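Local coordinates for protein ornithine carbamoyltransferase (Giardia intestinalis, PDB 3GRF) that probably catalyses carbamoyl transfer between carbamoyl phosphate and ornithine, as family members do, and is linked to the arginine degradation pathway of this parasite, at residues E95-M100 with A121-I126; I162-C167 with V237-S242; P262-D267 with E290-V295. One frame throughout, in Å; residues are numbered along the deposited sequence.

Contact 1 of 3, residues E95-M100 with A121-I126; sequences EVFSRM and ASVPCI
With chi1 at -47°, Ser98 sets OG anti to its carbonyl carbon and beside its own backbone N, where it meets Ser122 N; in Phe97, chi1 of 65° places CG between backbone N and carbonyl carbon. Ser98 OG accepts a nearly straight hydrogen bond (176°) from Ser122 N, with N and OG 3.0 Å apart. The same hydroxyl also bonds to the carbonyl of Ala94, one helical turn back, and two partners thus fix its rotation.

Van der Waals contacts lie beside this bond. Ser98 CB lies 3.8 Å from Ser122 CB, while Val123 CG1 rests 3.6 Å from Ser98 O. The Phe97 ring spreads the contact further: Val123 CG2 and Cys125 SG stand at its edge near the ring plane, the sulfur 4.5 Å from CE2, and Ala121 CB approaches obliquely at 4.3 Å from CE2. Phe50 and Met117 add to the surroundings of this ring. Arg99, paired through NH1 with Glu95 OE2 in a salt bridge, also reaches Asp305 of the second subunit through NE.

The worked example is one of helix ends tied together where they feed a sheet. Helix 90-97 leads to strand 103-107, and helix 111-120 leads to its parallel neighbour 125-127; the contact joins the two exits, an arrangement belonging to the alpha/beta fold of the carbamoyl-phosphate-binding domain.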
loop_
_atom_site.group_PDB
_atom_site.type_symbol
_atom_site.label_atom_id
_atom_site.label_comp_id
_atom_site.label_asym_id
_atom_site.label_seq_id
_atom_site.Cartn_x
_atom_site.Cartn_y
_atom_site.Cartn_z
ATOM N N GLU A 95 -14.667 -11.683 -11.152
ATOM C CA GLU A 95 -14.184 -12.462 -12.302
ATOM C C GLU A 95 -12.808 -11.991 -12.707
ATOM O O GLU A 95 -11.943 -12.778 -13.054
ATOM C CB GLU A 95 -15.144 -12.367 -13.503
ATOM C CG GLU A 95 -16.426 -13.228 -13.397
ATOM C CD GLU A 95 -16.219 -14.728 -13.651
ATOM O OE1 GLU A 95 -17.229 -15.470 -13.727
ATOM O OE2 GLU A 95 -15.084 -15.195 -13.779
ATOM N N VAL A 96 -12.600 -10.691 -12.610
ATOM C CA VAL A 96 -11.347 -10.104 -13.048
ATOM C C VAL A 96 -10.238 -10.261 -12.003
ATOM O O VAL A 96 -9.111 -10.534 -12.375
ATOM C CB VAL A 96 -11.568 -8.640 -13.435
ATOM C CG1 VAL A 96 -10.266 -7.887 -13.486
ATOM C CG2 VAL A 96 -12.378 -8.566 -14.774
ATOM N N PHE A 97 -10.532 -10.071 -10.709
ATOM C CA PHE A 97 -9.445 -10.224 -9.715
ATOM C C PHE A 97 -9.008 -11.669 -9.500
ATOM O O PHE A 97 -7.871 -11.908 -9.144
ATOM C CB PHE A 97 -9.593 -9.394 -8.398
ATOM C CG PHE A 97 -10.784 -9.762 -7.481
ATOM C CD1 PHE A 97 -11.779 -8.798 -7.208
ATOM C CD2 PHE A 97 -10.869 -10.999 -6.840
ATOM C CE1 PHE A 97 -12.843 -9.079 -6.325
ATOM C CE2 PHE A 97 -11.927 -11.304 -5.963
ATOM C CZ PHE A 97 -12.909 -10.346 -5.703
ATOM N N SER A 98 -9.914 -12.612 -9.787
ATOM C CA SER A 98 -9.665 -14.044 -9.658
ATOM C C SER A 98 -8.740 -14.576 -10.737
ATOM O O SER A 98 -8.282 -15.700 -10.644
ATOM C CB SER A 98 -10.955 -14.850 -9.700
ATOM O OG SER A 98 -11.935 -14.307 -8.853
ATOM N N ARG A 99 -8.453 -13.778 -11.746
ATOM C CA ARG A 99 -7.460 -14.168 -12.745
ATOM C C ARG A 99 -6.156 -13.395 -12.554
ATOM O O ARG A 99 -5.315 -13.395 -13.449
ATOM C CB ARG A 99 -8.024 -13.859 -14.111
ATOM C CG ARG A 99 -9.132 -14.757 -14.552
ATOM C CD ARG A 99 -9.777 -14.108 -15.765
ATOM N NE ARG A 99 -10.731 -14.966 -16.496
ATOM C CZ ARG A 99 -11.932 -15.316 -16.033
ATOM N NH1 ARG A 99 -12.348 -14.907 -14.839
ATOM N NH2 ARG A 99 -12.725 -16.057 -16.774
ATOM N N MET A 100 -6.031 -12.664 -11.430
ATOM C CA MET A 100 -4.804 -11.887 -11.109
ATOM C C MET A 100 -4.230 -12.254 -9.746
ATOM O O MET A 100 -3.059 -12.645 -9.667
ATOM C CB MET A 100 -5.013 -10.364 -11.203
ATOM C CG MET A 100 -5.132 -9.794 -12.654
ATOM S SD MET A 100 -5.424 -8.017 -12.622
ATOM C CE MET A 100 -6.090 -7.714 -14.231
ATOM N N ALA A 121 -16.433 -15.091 -7.484
ATOM C CA ALA A 121 -15.004 -15.195 -7.305
ATOM C C ALA A 121 -14.566 -16.639 -7.475
ATOM O O ALA A 121 -15.260 -17.577 -7.103
ATOM C CB ALA A 121 -14.606 -14.652 -5.954
ATOM N N SER A 122 -13.408 -16.802 -8.085
ATOM C CA SER A 122 -12.808 -18.098 -8.348
ATOM C C SER A 122 -11.447 -18.270 -7.615
ATOM O O SER A 122 -10.718 -19.218 -7.884
ATOM C CB SER A 122 -12.611 -18.244 -9.854
ATOM O OG SER A 122 -12.122 -19.543 -10.173
ATOM N N VAL A 123 -11.115 -17.360 -6.698
ATOM C CA VAL A 123 -10.027 -17.537 -5.716
ATOM C C VAL A 123 -10.715 -17.537 -4.350
ATOM O O VAL A 123 -11.819 -17.047 -4.230
ATOM C CB VAL A 123 -8.944 -16.393 -5.810
ATOM C CG1 VAL A 123 -8.199 -16.440 -7.139
ATOM C CG2 VAL A 123 -9.574 -15.018 -5.635
ATOM N N PRO A 124 -10.095 -18.122 -3.313
ATOM C CA PRO A 124 -10.757 -18.011 -1.990
ATOM C C PRO A 124 -11.108 -16.581 -1.484
ATOM O O PRO A 124 -10.261 -15.698 -1.474
ATOM C CB PRO A 124 -9.764 -18.679 -1.033
ATOM C CG PRO A 124 -8.862 -19.494 -1.868
ATOM C CD PRO A 124 -8.869 -18.941 -3.281
ATOM N N CYS A 125 -12.336 -16.361 -1.034
ATOM C CA CYS A 125 -12.683 -15.078 -0.376
ATOM C C CYS A 125 -13.039 -15.274 1.133
ATOM O O CYS A 125 -13.686 -16.246 1.554
ATOM C CB CYS A 125 -13.802 -14.299 -1.093
ATOM S SG CYS A 125 -13.610 -14.038 -2.856
ATOM N N ILE A 126 -12.548 -14.346 1.929
ATOM C CA ILE A 126 -12.565 -14.453 3.372
ATOM C C ILE A 126 -13.256 -13.191 3.840
ATOM O O ILE A 126 -12.920 -12.127 3.386
ATOM C CB ILE A 126 -11.152 -14.545 3.952
ATOM C CG1 ILE A 126 -10.513 -15.878 3.543
ATOM C CG2 ILE A 126 -11.201 -14.434 5.486
ATOM C CD1 ILE A 126 -8.992 -15.840 3.507
#

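Contact 2 of 3, residues I162-C167 with V237-S242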
loop_
_atom_site.group_PDB
_atom_site.type_symbol
_atom_site.label_atom_id
_atom_site.label_comp_id
_atom_site.label_asym_id
_atom_site.label_seq_id
_atom_site.Cartn_x
_atom_site.Cartn_y
_atom_site.Cartn_z
ATOM N N ILE A 162 -13.163 -26.150 28.677
ATOM C CA ILE A 162 -13.141 -24.698 28.848
ATOM C C ILE A 162 -14.559 -24.203 28.683
ATOM O O ILE A 162 -15.098 -24.263 27.575
ATOM C CB ILE A 162 -12.228 -23.952 27.821
ATOM C CG1 ILE A 162 -10.824 -24.520 27.819
ATOM C CG2 ILE A 162 -12.077 -22.476 28.228
ATOM C CD1 ILE A 162 -10.267 -24.680 29.222
ATOM N N LYS A 163 -15.158 -23.737 29.769
ATOM C CA LYS A 163 -16.515 -23.158 29.702
ATOM C C LYS A 163 -16.368 -21.703 29.249
ATOM O O LYS A 163 -15.555 -20.986 29.803
ATOM C CB LYS A 163 -17.218 -23.229 31.059
ATOM C CG LYS A 163 -17.556 -24.641 31.586
ATOM C CD LYS A 163 -16.564 -25.045 32.678
ATOM C CE LYS A 163 -17.173 -25.993 33.680
ATOM N NZ LYS A 163 -17.536 -25.186 34.898
ATOM N N PHE A 164 -17.153 -21.283 28.245
ATOM C CA PHE A 164 -16.978 -19.979 27.598
ATOM C C PHE A 164 -18.255 -19.145 27.855
ATOM O O PHE A 164 -19.369 -19.669 27.784
ATOM C CB PHE A 164 -16.707 -20.169 26.104
ATOM C CG PHE A 164 -16.586 -18.858 25.326
ATOM C CD1 PHE A 164 -15.348 -18.286 25.095
ATOM C CD2 PHE A 164 -17.731 -18.200 24.845
ATOM C CE1 PHE A 164 -15.240 -17.090 24.398
ATOM C CE2 PHE A 164 -17.629 -17.038 24.156
ATOM C CZ PHE A 164 -16.400 -16.463 23.941
ATOM N N ALA A 165 -18.120 -17.869 28.191
ATOM C CA ALA A 165 -19.326 -17.002 28.199
ATOM C C ALA A 165 -19.157 -15.686 27.426
ATOM O O ALA A 165 -18.117 -15.059 27.547
ATOM C CB ALA A 165 -19.777 -16.699 29.646
ATOM N N TYR A 166 -20.180 -15.300 26.649
ATOM C CA TYR A 166 -20.202 -14.051 25.916
ATOM C C TYR A 166 -21.186 -13.173 26.697
ATOM O O TYR A 166 -22.254 -13.655 27.065
ATOM C CB TYR A 166 -20.680 -14.180 24.445
ATOM C CG TYR A 166 -20.745 -12.795 23.855
ATOM C CD1 TYR A 166 -21.937 -12.019 23.916
ATOM C CD2 TYR A 166 -19.609 -12.209 23.354
ATOM C CE1 TYR A 166 -21.931 -10.699 23.468
ATOM C CE2 TYR A 166 -19.597 -10.900 22.892
ATOM C CZ TYR A 166 -20.766 -10.144 22.975
ATOM O OH TYR A 166 -20.774 -8.857 22.519
ATOM N N CYS A 167 -20.800 -11.928 27.014
ATOM C CA CYS A 167 -21.690 -11.016 27.770
ATOM C C CYS A 167 -21.965 -9.814 26.910
ATOM O O CYS A 167 -21.054 -9.307 26.284
ATOM C CB CYS A 167 -21.100 -10.571 29.121
ATOM S SG CYS A 167 -21.321 -11.766 30.440
ATOM N N VAL A 237 -13.766 -18.435 30.548
ATOM C CA VAL A 237 -13.485 -17.328 29.631
ATOM C C VAL A 237 -14.698 -16.431 29.725
ATOM O O VAL A 237 -15.828 -16.923 29.639
ATOM C CB VAL A 237 -13.359 -17.744 28.141
ATOM C CG1 VAL A 237 -13.039 -16.479 27.252
ATOM C CG2 VAL A 237 -12.296 -18.829 27.973
ATOM N N VAL A 238 -14.448 -15.135 29.903
ATOM C CA VAL A 238 -15.507 -14.151 29.778
ATOM C C VAL A 238 -15.177 -13.152 28.675
ATOM O O VAL A 238 -14.179 -12.433 28.730
ATOM C CB VAL A 238 -15.733 -13.385 31.080
ATOM C CG1 VAL A 238 -16.883 -12.337 30.897
ATOM C CG2 VAL A 238 -16.045 -14.353 32.231
ATOM N N TYR A 239 -16.050 -13.069 27.682
ATOM C CA TYR A 239 -15.685 -12.355 26.489
ATOM C C TYR A 239 -16.783 -11.338 26.330
ATOM O O TYR A 239 -17.944 -11.648 26.565
ATOM C CB TYR A 239 -15.640 -13.368 25.337
ATOM C CG TYR A 239 -15.078 -12.923 24.002
ATOM C CD1 TYR A 239 -15.629 -11.860 23.290
ATOM C CD2 TYR A 239 -14.058 -13.614 23.432
ATOM C CE1 TYR A 239 -15.149 -11.492 22.048
ATOM C CE2 TYR A 239 -13.589 -13.290 22.205
ATOM C CZ TYR A 239 -14.113 -12.203 21.528
ATOM O OH TYR A 239 -13.623 -11.888 20.300
ATOM N N THR A 240 -16.404 -10.113 25.988
ATOM C CA THR A 240 -17.385 -9.085 25.658
ATOM C C THR A 240 -16.893 -8.221 24.521
ATOM O O THR A 240 -15.742 -8.338 24.091
ATOM C CB THR A 240 -17.772 -8.251 26.897
ATOM O OG1 THR A 240 -18.912 -7.441 26.569
ATOM C CG2 THR A 240 -16.613 -7.410 27.387
ATOM N N ASP A 241 -17.770 -7.398 23.956
ATOM C CA ASP A 241 -17.276 -6.476 22.940
ATOM C C ASP A 241 -18.172 -5.263 22.822
ATOM O O ASP A 241 -19.158 -5.170 23.534
ATOM C CB ASP A 241 -16.962 -7.204 21.589
ATOM C CG ASP A 241 -18.161 -7.315 20.632
ATOM O OD1 ASP A 241 -17.936 -7.224 19.417
ATOM O OD2 ASP A 241 -19.303 -7.509 21.065
ATOM N N SER A 242 -17.779 -4.345 21.951
ATOM C CA SER A 242 -18.288 -3.006 21.889
ATOM C C SER A 242 -19.805 -2.988 21.873
ATOM O O SER A 242 -20.432 -3.688 21.086
ATOM C CB SER A 242 -17.710 -2.326 20.650
ATOM O OG SER A 242 -18.481 -1.194 20.299
HETATM O O HOH W 1 -21.657 -6.449 23.623
#
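The hydroxyl of Tyr166 is gripped twice: it donates to Asp241 OD2 across a very short 2.5 Å from OH, and it accepts from a water lying 2.8 Å from OH. That water also donates to the carbonyl of Asp241, closing a small polar ring at the end of the two strands. The carboxylate oxygen lies at the edge of the tyrosine ring, in its plane, with ring and carboxylate turned 71° apart. Asp241 OD2 also takes a hydrogen bond from Asn172 ND2, so that this buried oxygen has two donors.

Behind this cluster, 164-167 and 237-240 run as parallel strands, pairing Phe164, Ala165 and Tyr166 with Val237, Val238 and Tyr239. Ala165 N bonds to Val237 O, Tyr239 N to Ala165 O, and Cys167 N to Tyr239 O, all at 2.9 Å between N and O. Thr240 adds a side-chain bond: OG1, anti to the backbone N (chi1 -169°), donates to Cys167 O from above the carbonyl plane.

The side chains of Phe164, Tyr166, Val237 and Tyr239 share one face. Phe164 presses CZ to 3.5 Å from Tyr239 CB and CD1 to 3.6 Å from Val237 CG1; its ring meets that of Tyr239 obliquely, the planes 51° apart. Tyr239 OH finds its partner in Asp141. On the other face lie Ala165, Val238 and Cys167, whose sulfur forms a disulfide with Cys228.

The pair forms the inner part of the Rossmann-like parallel sheet of the Asp/Orn-binding domain. Strand 188-192 flanks 164-167, and 278-281 flanks 237-240. Helix 173-185 packs against Phe164, Tyr166, Tyr239 and Asp241, while helix 135-151 meets Ile162, Val237 and Tyr239.

Contact 3 of 3, residues P262-D267 with E290-V295; sequences PFQVDD and EQTASV
The flat amide of Gln264 carries the methyl of Thr292 over one face, CG2 standing 4.0 Å from CD, and the two side chains cross at about a right angle; the NE2 of this amide is bonded to the carbonyl of Glu289. The second flat group, the carboxylate of Asp267, is met from above its plane: Ser294 OG donates to OD1 at 2.6 Å, 41° out of the carboxylate plane. Ser294 OG is itself approached by Thr292 OG1, which donates to it at 2.9 Å, and a chain of hydroxyls therefore ends on the acid.

Between these groups the backbones form a single bridge, Val265 beside Gln291. Val265 N bonds almost straight (171°) to Glu290 O at 2.8 Å, and Thr292 N returns a longer bond to Val265 O, 3.2 Å between N and O. A water donates to both Glu290 O and Phe263 O. Val295 closes the inner side, its CG2 lying 3.5 Å from Val265 O and its CG1 against Val265 CG1, with Met270 and Phe279 nearby.

Two helix starts thus come together in the Asp/Orn-binding domain, where Val265 and Gln291 pack on strand 237-240. Thr292 occupies the N-cap position of helix 293-296; Asp266 occupies that of 267-270, with CG between backbone N and carbonyl carbon (chi1 61°) and OD2 capping Val269 N. The chemistry is graded, valine packing and backbone hydrogen bonds inside, hydroxyls and a carboxylate toward the exposed side. Placed at the start of its own helix and accepting a hydrogen bond from Ser294 OG, Asp267 would be expected to favour its ionised form.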
loop_
_atom_site.group_PDB
_atom_site.type_symbol
_atom_site.label_atom_id
_atom_site.label_comp_id
_atom_site.label_asym_id
_atom_site.label_seq_id
_atom_site.Cartn_x
_atom_site.Cartn_y
_atom_site.Cartn_z
ATOM N N PRO A 262 -26.819 -3.856 32.885
ATOM C CA PRO A 262 -26.695 -5.078 33.688
ATOM C C PRO A 262 -25.753 -6.160 33.093
ATOM O O PRO A 262 -25.508 -7.188 33.755
ATOM C CB PRO A 262 -28.148 -5.602 33.781
ATOM C CG PRO A 262 -28.995 -4.483 33.417
ATOM C CD PRO A 262 -28.228 -3.599 32.502
ATOM N N PHE A 263 -25.228 -5.925 31.885
ATOM C CA PHE A 263 -24.345 -6.889 31.236
ATOM C C PHE A 263 -22.955 -6.419 31.054
ATOM O O PHE A 263 -22.185 -7.023 30.299
ATOM C CB PHE A 263 -24.944 -7.410 29.934
ATOM C CG PHE A 263 -26.119 -8.277 30.190
ATOM C CD1 PHE A 263 -25.960 -9.643 30.382
ATOM C CD2 PHE A 263 -27.368 -7.718 30.373
ATOM C CE1 PHE A 263 -27.049 -10.447 30.667
ATOM C CE2 PHE A 263 -28.476 -8.516 30.672
ATOM C CZ PHE A 263 -28.317 -9.872 30.840
ATOM N N GLN A 264 -22.621 -5.367 31.784
ATOM C CA GLN A 264 -21.252 -4.854 31.835
ATOM C C GLN A 264 -20.397 -5.875 32.540
ATOM O O GLN A 264 -20.774 -6.346 33.618
ATOM C CB GLN A 264 -21.237 -3.574 32.658
ATOM C CG GLN A 264 -19.840 -3.008 32.878
ATOM C CD GLN A 264 -19.905 -1.624 33.397
ATOM O OE1 GLN A 264 -20.174 -1.417 34.562
ATOM N NE2 GLN A 264 -19.719 -0.659 32.524
ATOM N N VAL A 265 -19.251 -6.239 31.971
ATOM C CA VAL A 265 -18.370 -7.143 32.718
ATOM C C VAL A 265 -17.576 -6.343 33.775
ATOM O O VAL A 265 -16.634 -5.645 33.447
ATOM C CB VAL A 265 -17.453 -8.045 31.811
ATOM C CG1 VAL A 265 -16.645 -8.950 32.650
ATOM C CG2 VAL A 265 -18.278 -8.884 30.808
ATOM N N ASP A 266 -18.002 -6.429 35.037
ATOM C CA ASP A 266 -17.305 -5.776 36.169
ATOM C C ASP A 266 -16.598 -6.778 37.117
ATOM O O ASP A 266 -16.470 -7.975 36.801
ATOM C CB ASP A 266 -18.280 -4.833 36.934
ATOM C CG ASP A 266 -19.492 -5.574 37.544
ATOM O OD1 ASP A 266 -20.401 -4.903 38.000
ATOM O OD2 ASP A 266 -19.558 -6.816 37.600
ATOM N N ASP A 267 -16.143 -6.294 38.273
ATOM C CA ASP A 267 -15.377 -7.118 39.214
ATOM C C ASP A 267 -16.288 -8.213 39.802
ATOM O O ASP A 267 -15.831 -9.337 40.045
ATOM C CB ASP A 267 -14.797 -6.261 40.357
ATOM C CG ASP A 267 -13.570 -5.406 39.954
ATOM O OD1 ASP A 267 -12.960 -5.583 38.886
ATOM O OD2 ASP A 267 -13.178 -4.540 40.768
ATOM N N GLU A 290 -18.773 -1.874 27.845
ATOM C CA GLU A 290 -18.929 -3.336 27.902
ATOM C C GLU A 290 -18.142 -3.959 29.063
ATOM O O GLU A 290 -18.490 -5.049 29.554
ATOM C CB GLU A 290 -18.556 -3.975 26.560
ATOM C CG GLU A 290 -17.081 -3.842 26.175
ATOM C CD GLU A 290 -16.734 -2.556 25.443
ATOM O OE1 GLU A 290 -15.561 -2.390 25.067
ATOM O OE2 GLU A 290 -17.616 -1.711 25.202
ATOM N N GLN A 291 -17.110 -3.252 29.528
ATOM C CA GLN A 291 -16.418 -3.670 30.761
ATOM C C GLN A 291 -15.795 -2.503 31.527
ATOM O O GLN A 291 -15.654 -1.427 30.975
ATOM C CB GLN A 291 -15.382 -4.743 30.472
ATOM C CG GLN A 291 -14.860 -4.693 29.040
ATOM C CD GLN A 291 -13.784 -3.719 28.919
ATOM O OE1 GLN A 291 -13.756 -2.863 28.024
ATOM N NE2 GLN A 291 -12.889 -3.785 29.872
ATOM N N THR A 292 -15.479 -2.719 32.804
ATOM C CA THR A 292 -14.761 -1.734 33.602
ATOM C C THR A 292 -13.291 -1.755 33.292
ATOM O O THR A 292 -12.786 -2.755 32.800
ATOM C CB THR A 292 -14.972 -1.923 35.120
ATOM O OG1 THR A 292 -14.412 -3.166 35.564
ATOM C CG2 THR A 292 -16.458 -1.877 35.489
ATOM N N ALA A 293 -12.623 -0.632 33.570
ATOM C CA ALA A 293 -11.213 -0.493 33.320
ATOM C C ALA A 293 -10.443 -1.490 34.206
ATOM O O ALA A 293 -9.457 -2.083 33.770
ATOM C CB ALA A 293 -10.760 0.981 33.549
ATOM N N SER A 294 -10.955 -1.759 35.403
ATOM C CA SER A 294 -10.364 -2.750 36.313
ATOM C C SER A 294 -10.335 -4.185 35.767
ATOM O O SER A 294 -9.516 -4.977 36.191
ATOM C CB SER A 294 -11.087 -2.772 37.650
ATOM O OG SER A 294 -12.331 -3.426 37.528
ATOM N N VAL A 295 -11.238 -4.524 34.854
ATOM C CA VAL A 295 -11.269 -5.889 34.267
ATOM C C VAL A 295 -10.290 -5.900 33.104
ATOM O O VAL A 295 -9.381 -6.713 33.060
ATOM C CB VAL A 295 -12.703 -6.326 33.841
ATOM C CG1 VAL A 295 -12.702 -7.685 33.123
ATOM C CG2 VAL A 295 -13.648 -6.366 35.085
HETATM O O HOH W 2 -21.168 -6.247 28.064
#

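Overall arrangement
The three contacts illustrate how chemistry follows place in a two-domain alpha/beta enzyme. Contact 2 is core: two neighbouring strands of a parallel sheet, with a ladder of backbone bonds and packed aromatic rings. Contact 3, only partly buried, belongs to the same domain and touches it where Thr240 and Asp241 pack on Glu290, centres about 12 Å apart; it trades the ladder for one bridge and a hydroxyl relay ending on a carboxylate at the exposed side. Contact 1 lies across the chain's centre, about 35 Å from contact 2 between centres, in the other domain. Mostly buried, it relies on a single serine and an aromatic edge, and unlike the others it borders a neighbouring subunit.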